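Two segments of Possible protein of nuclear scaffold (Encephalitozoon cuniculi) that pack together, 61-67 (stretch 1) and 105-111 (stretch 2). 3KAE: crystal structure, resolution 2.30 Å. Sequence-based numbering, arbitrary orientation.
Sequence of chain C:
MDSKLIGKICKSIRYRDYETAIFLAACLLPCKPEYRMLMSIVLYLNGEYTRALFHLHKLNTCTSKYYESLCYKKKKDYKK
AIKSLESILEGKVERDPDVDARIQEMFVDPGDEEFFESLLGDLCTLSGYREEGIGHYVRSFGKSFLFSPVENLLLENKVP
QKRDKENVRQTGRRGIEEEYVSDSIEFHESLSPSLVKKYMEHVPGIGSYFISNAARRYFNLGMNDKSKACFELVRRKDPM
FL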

# COMPACT_ATOMS: atom_id res chain seq x y z
N THR C 61 19.79 -6.64 2.23
CA THR C 61 19.71 -6.03 3.55
C THR C 61 18.48 -6.56 4.31
O THR C 61 17.66 -7.29 3.76
CB THR C 61 19.64 -4.48 3.47
OG1 THR C 61 18.38 -4.07 2.93
CG2 THR C 61 20.79 -3.90 2.62
N CYS C 62 18.36 -6.18 5.57
CA CYS C 62 17.19 -6.58 6.34
C CYS C 62 15.91 -6.12 5.64
O CYS C 62 14.93 -6.88 5.56
CB CYS C 62 17.26 -6.04 7.77
SG CYS C 62 17.74 -4.30 7.91
N THR C 63 15.92 -4.88 5.12
CA THR C 63 14.73 -4.32 4.47
C THR C 63 14.45 -5.02 3.16
O THR C 63 13.31 -5.26 2.80
CB THR C 63 14.85 -2.80 4.20
OG1 THR C 63 15.21 -2.10 5.39
CG2 THR C 63 13.53 -2.25 3.70
N SER C 64 15.50 -5.41 2.46
CA SER C 64 15.33 -6.01 1.14
C SER C 64 14.81 -7.42 1.30
O SER C 64 13.89 -7.83 0.61
CB SER C 64 16.63 -5.98 0.31
OG SER C 64 17.38 -7.19 0.39
N LYS C 65 15.42 -8.17 2.23
CA LYS C 65 15.01 -9.54 2.50
C LYS C 65 13.60 -9.59 3.07
O LYS C 65 12.83 -10.49 2.77
CB LYS C 65 16.00 -10.22 3.44
CG LYS C 65 17.30 -10.61 2.76
CD LYS C 65 17.03 -11.54 1.59
CE LYS C 65 18.33 -11.96 0.92
NZ LYS C 65 18.11 -12.84 -0.26
N TYR C 66 13.25 -8.58 3.85
CA TYR C 66 11.88 -8.48 4.35
C TYR C 66 10.86 -8.30 3.22
O TYR C 66 9.90 -9.08 3.11
CB TYR C 66 11.76 -7.38 5.41
CG TYR C 66 10.41 -7.35 6.06
CD1 TYR C 66 10.01 -8.34 6.94
CD2 TYR C 66 9.51 -6.33 5.78
CE1 TYR C 66 8.76 -8.33 7.51
CE2 TYR C 66 8.27 -6.29 6.35
CZ TYR C 66 7.90 -7.30 7.21
OH TYR C 66 6.66 -7.25 7.77
N TYR C 67 11.06 -7.30 2.36
CA TYR C 67 10.15 -7.11 1.21
C TYR C 67 10.21 -8.32 0.27
O TYR C 67 9.23 -8.67 -0.39
CB TYR C 67 10.44 -5.79 0.47
CG TYR C 67 9.72 -4.65 1.11
CD1 TYR C 67 10.30 -3.93 2.14
CD2 TYR C 67 8.43 -4.34 0.75
CE1 TYR C 67 9.61 -2.91 2.77
CE2 TYR C 67 7.73 -3.31 1.38
CZ TYR C 67 8.33 -2.61 2.39
OH TYR C 67 7.65 -1.57 3.00
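Stretch 2 (105-111) EMFVDPG

What form does stretch 2 take where it meets the helix? It has no regular helix or strand; from Phe107 to Asp109 the backbone is extended, and it crosses the helix obliquely, running broadly against it, from Tyr67 back to Cys62. The backbones come closest at Val108, whose CA lies 4.9 Å from the CA of Thr63.

How does the approach begin? Glu105 stays clear. Met106 takes part through its carbonyl: a bridging water accepts from Tyr67 OH at 2.5 Å and donates to Met106 O at 2.6 Å. Phe107 turns its CA-to-CB bond sideways, yet its CB passes 3.5 Å from Thr63 OG1.

What holds the centre? Val108 N donates to Thr63 OG1 over 2.9 Å in a nearly straight hydrogen bond, giving this loop amide a partner on the helix. The CA-to-CB bond of Val108 points toward the helix, and the side chain fits between two residues one turn apart, with Val108 CG1 4.0 Å from Cys62 CB and Val108 CG2 3.8 Å from Tyr66 CD2.

Where does the contact end? The CA-to-CB bond of Asp109 points away from the helix, and Asp109 OD1 accepts a hydrogen bond from Gly111 N at 3.1 Å. Pro110 returns to the helix start, its CG 3.8 Å from Cys62 SG.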

# COMPACT_ATOMS: atom_id res chain seq x y z
N GLU C 105 12.98 6.18 7.03
CA GLU C 105 11.78 5.85 7.78
C GLU C 105 11.05 4.64 7.21
O GLU C 105 10.29 3.99 7.92
CB GLU C 105 10.83 7.05 7.81
CG GLU C 105 11.23 8.15 8.77
CD GLU C 105 10.23 9.30 8.76
OE1 GLU C 105 9.50 9.45 7.76
OE2 GLU C 105 10.18 10.05 9.77
N MET C 106 11.25 4.35 5.93
CA MET C 106 10.54 3.24 5.29
C MET C 106 11.32 1.95 5.47
O MET C 106 10.94 0.92 4.93
CB MET C 106 10.36 3.50 3.80
CG MET C 106 9.97 4.93 3.45
SD MET C 106 9.40 5.03 1.74
CE MET C 106 7.86 4.11 1.88
N PHE C 107 12.42 2.03 6.21
CA PHE C 107 13.30 0.87 6.35
C PHE C 107 13.02 0.06 7.59
O PHE C 107 12.43 0.54 8.55
CB PHE C 107 14.78 1.27 6.31
CG PHE C 107 15.27 1.68 4.97
CD1 PHE C 107 14.47 1.50 3.85
CD2 PHE C 107 16.53 2.22 4.81
CE1 PHE C 107 14.91 1.88 2.60
CE2 PHE C 107 16.98 2.60 3.57
CZ PHE C 107 16.17 2.43 2.46
N VAL C 108 13.49 -1.18 7.56
CA VAL C 108 13.21 -2.18 8.58
C VAL C 108 14.36 -2.29 9.58
O VAL C 108 15.52 -2.45 9.20
CB VAL C 108 12.98 -3.54 7.89
CG1 VAL C 108 13.65 -4.67 8.66
CG2 VAL C 108 11.51 -3.76 7.65
N ASP C 109 14.02 -2.21 10.86
CA ASP C 109 14.99 -2.35 11.94
C ASP C 109 15.04 -3.81 12.39
O ASP C 109 14.01 -4.38 12.74
CB ASP C 109 14.61 -1.41 13.09
CG ASP C 109 15.60 -1.44 14.23
OD1 ASP C 109 16.57 -2.22 14.16
OD2 ASP C 109 15.41 -0.68 15.20
N PRO C 110 16.23 -4.42 12.37
CA PRO C 110 16.38 -5.84 12.74
C PRO C 110 16.03 -6.12 14.20
O PRO C 110 16.04 -7.28 14.62
CB PRO C 110 17.86 -6.12 12.49
CG PRO C 110 18.34 -5.01 11.61
CD PRO C 110 17.51 -3.82 11.96
N GLY C 111 15.76 -5.07 14.97
CA GLY C 111 15.41 -5.22 16.37
C GLY C 111 13.92 -5.39 16.57
O GLY C 111 13.45 -5.66 17.68
O HOH W 1 8.50 -0.10 4.88